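Local coordinates for conserved domain protein (Bacillus anthracis, PDB 3FBQ) that is of unknown function but carries a C-terminal region of a family in the immunoglobulin-like E-set clan, at residues I71-L76 / G123-D128. Sequence-based numbering, arbitrary orientation.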
ATOM      1  N   ILE A  71       2.020  -9.714  -5.955  1.00 33.15           N
ATOM      2  CA  ILE A  71       1.032  -8.865  -5.298  1.00 31.65           C
ATOM      3  C   ILE A  71       1.112  -7.396  -5.748  1.00 30.83           C
ATOM      4  O   ILE A  71       2.150  -6.730  -5.566  1.00 30.50           O
ATOM      5  CB  ILE A  71       1.220  -8.907  -3.800  1.00 31.63           C
ATOM      6  CG1 ILE A  71       1.176 -10.328  -3.317  1.00 31.15           C
ATOM      7  CG2 ILE A  71       0.110  -8.146  -3.107  1.00 32.21           C
ATOM      8  CD1 ILE A  71       0.897 -10.388  -1.890  1.00 30.09           C
ATOM      9  N   ILE A  72       0.038  -6.898  -6.364  1.00 29.97           N
ATOM     10  CA  ILE A  72       0.001  -5.494  -6.771  1.00 29.60           C
ATOM     11  C   ILE A  72      -0.183  -4.666  -5.516  1.00 29.48           C
ATOM     12  O   ILE A  72      -1.247  -4.807  -4.887  1.00 31.51           O
ATOM     13  CB  ILE A  72      -1.233  -5.098  -7.649  1.00 29.99           C
ATOM     14  CG1 ILE A  72      -1.326  -5.868  -8.979  1.00 29.68           C
ATOM     15  CG2 ILE A  72      -1.148  -3.594  -7.963  1.00 27.60           C
ATOM     16  CD1 ILE A  72      -0.047  -5.679  -9.899  1.00 27.46           C
ATOM     17  N   LEU A  73       0.808  -3.841  -5.157  1.00 26.91           N
ATOM     18  CA  LEU A  73       0.660  -2.807  -4.152  1.00 25.25           C
ATOM     19  C   LEU A  73       0.186  -1.471  -4.773  1.00 26.27           C
ATOM     20  O   LEU A  73       0.898  -0.886  -5.632  1.00 28.07           O
ATOM     21  CB  LEU A  73       1.984  -2.589  -3.410  1.00 23.16           C
ATOM     22  CG  LEU A  73       2.629  -3.775  -2.686  1.00 22.33           C
ATOM     23  CD1 LEU A  73       4.060  -3.606  -2.192  1.00 16.44           C
ATOM     24  CD2 LEU A  73       1.737  -4.386  -1.603  1.00 18.68           C
ATOM     25  N   GLY A  74      -0.950  -0.952  -4.307  1.00 26.08           N
ATOM     26  CA  GLY A  74      -1.534   0.278  -4.814  1.00 27.00           C
ATOM     27  C   GLY A  74      -3.041   0.109  -4.934  1.00 28.67           C
ATOM     28  O   GLY A  74      -3.607  -0.635  -4.223  1.00 28.44           O
ATOM     29  N   GLY A  75      -3.732   0.795  -5.829  1.00 30.79           N
ATOM     30  CA  GLY A  75      -5.177   0.719  -5.811  1.00 32.31           C
ATOM     31  C   GLY A  75      -5.818   1.363  -6.986  1.00 34.24           C
ATOM     32  O   GLY A  75      -5.296   2.292  -7.554  1.00 36.63           O
ATOM     33  N   LEU A  76      -6.958   0.844  -7.373  1.00 35.26           N
ATOM     34  CA  LEU A  76      -7.731   1.453  -8.390  1.00 36.34           C
ATOM     35  C   LEU A  76      -8.685   2.309  -7.566  1.00 38.16           C
ATOM     36  O   LEU A  76      -9.269   1.808  -6.609  1.00 39.04           O
ATOM     37  CB  LEU A  76      -8.471   0.386  -9.186  1.00 35.15           C
ATOM     38  CG  LEU A  76      -9.281   0.872 -10.380  1.00 36.18           C
ATOM     39  CD1 LEU A  76      -8.398   1.627 -11.375  1.00 34.89           C
ATOM     40  CD2 LEU A  76     -10.118  -0.258 -11.103  1.00 37.59           C
ATOM     41  N   GLY A 123       4.162  -0.804  -6.296  1.00 30.68           N
ATOM     42  CA  GLY A 123       5.026  -1.921  -6.013  1.00 29.72           C
ATOM     43  C   GLY A 123       4.448  -3.223  -6.469  1.00 29.28           C
ATOM     44  O   GLY A 123       3.247  -3.379  -6.637  1.00 28.70           O
ATOM     45  N   ILE A 124       5.353  -4.150  -6.705  1.00 29.83           N
ATOM     46  CA  ILE A 124       5.024  -5.530  -7.033  1.00 30.45           C
ATOM     47  C   ILE A 124       5.777  -6.344  -6.046  1.00 31.32           C
ATOM     48  O   ILE A 124       7.016  -6.352  -6.059  1.00 32.24           O
ATOM     49  CB  ILE A 124       5.578  -5.924  -8.403  1.00 29.30           C
ATOM     50  CG1 ILE A 124       5.168  -4.869  -9.430  1.00 30.72           C
ATOM     51  CG2 ILE A 124       5.006  -7.245  -8.803  1.00 28.00           C
ATOM     52  CD1 ILE A 124       3.636  -4.727  -9.589  1.00 32.57           C
ATOM     53  N   GLU A 125       5.066  -7.005  -5.163  1.00 32.16           N
ATOM     54  CA  GLU A 125       5.747  -7.923  -4.273  1.00 33.35           C
ATOM     55  C   GLU A 125       5.833  -9.193  -5.048  1.00 34.15           C
ATOM     56  O   GLU A 125       4.954  -9.482  -5.853  1.00 35.12           O
ATOM     57  CB  GLU A 125       4.905  -8.249  -3.093  1.00 32.89           C
ATOM     58  CG  GLU A 125       4.998  -7.355  -1.962  1.00 36.77           C
ATOM     59  CD  GLU A 125       4.727  -8.151  -0.719  1.00 42.14           C
ATOM     60  OE1 GLU A 125       3.550  -8.222  -0.330  1.00 48.40           O
ATOM     61  OE2 GLU A 125       5.642  -8.799  -0.178  1.00 42.83           O
ATOM     62  N   ILE A 126       6.897  -9.935  -4.796  1.00 35.37           N
ATOM     63  CA  ILE A 126       7.156 -11.234  -5.372  1.00 35.92           C
ATOM     64  C   ILE A 126       7.363 -12.068  -4.135  1.00 36.63           C
ATOM     65  O   ILE A 126       8.498 -12.227  -3.602  1.00 35.28           O
ATOM     66  CB  ILE A 126       8.437 -11.262  -6.197  1.00 35.97           C
ATOM     67  CG1 ILE A 126       8.350 -10.264  -7.368  1.00 37.50           C
ATOM     68  CG2 ILE A 126       8.678 -12.664  -6.663  1.00 35.56           C
ATOM     69  CD1 ILE A 126       9.629  -9.483  -7.632  1.00 35.46           C
ATOM     70  N   PRO A 127       6.248 -12.584  -3.630  1.00 37.05           N
ATOM     71  CA  PRO A 127       6.422 -13.328  -2.405  1.00 37.45           C
ATOM     72  C   PRO A 127       7.356 -14.529  -2.653  1.00 39.08           C
ATOM     73  O   PRO A 127       8.174 -14.832  -1.783  1.00 39.97           O
ATOM     74  CB  PRO A 127       5.001 -13.720  -2.049  1.00 37.08           C
ATOM     75  CG  PRO A 127       4.152 -12.660  -2.699  1.00 35.74           C
ATOM     76  CD  PRO A 127       4.840 -12.432  -4.008  1.00 35.95           C
ATOM     77  N   ASP A 128       7.282 -15.200  -3.819  1.00 39.56           N
ATOM     78  CA  ASP A 128       8.174 -16.378  -4.042  1.00 39.59           C
ATOM     79  C   ASP A 128       9.608 -15.968  -3.716  1.00 39.53           C
ATOM     80  O   ASP A 128      10.259 -16.634  -2.966  1.00 39.58           O
ATOM     81  CB  ASP A 128       8.098 -16.931  -5.473  1.00 39.38           C
ATOM     82  CG  ASP A 128       6.799 -17.680  -5.764  1.00 40.57           C
ATOM     83  OD1 ASP A 128       5.795 -17.485  -5.035  1.00 42.47           O
ATOM     84  OD2 ASP A 128       6.774 -18.474  -6.745  1.00 39.78           O
TER
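Ile71 and Glu125 face each other as a hydrogen-bonded pair in a three-stranded antiparallel beta-sheet, where strand 71-78, outermost within this chain, runs beside the middle strand, 114-126. Two bonds close the pair: Ile71 N gives its hydrogen to Glu125 O at 2.9 Å, and Glu125 N returns one to Ile71 O at 3.0 Å. Leu73 N then bonds to Gly123 O at 2.9 Å.

The side chain of Ile71 lies alongside that of Glu125. Its CB packs on Glu125 CB at 3.8 Å. CG1, anti to its own carbonyl carbon (chi1 -55°), meets Pro127 CG, and CD1 ends 3.8 Å from Glu125 OE1 while also brushing the proline ring. A branched aliphatic residue suits this place because CB and CD1 offer apolar surface to Glu125, and CG1 to the ring of Pro127, just past the end of the strand. The methylenes of Glu125 serve as apolar surface too, with CG 3.9 Å from Leu73 CD1. This face meets two other subunits: apolar Leu73 suits it by packing on Leu73 of each, and the Glu125 carboxylates of the three chains come close together, so their mutual repulsion might favour protonation.

Gly123, without a side chain, lets Leu73 lie close against its backbone; Leu73 CB lies 3.6 Å from Gly123 O. On the other face, Ile72 and Ile124 are apolar, as befits buried positions, Ile124 also packing on Leu66. They point the same way side by side, touching through their terminal methyls, CD1 to CD1, at 3.8 Å.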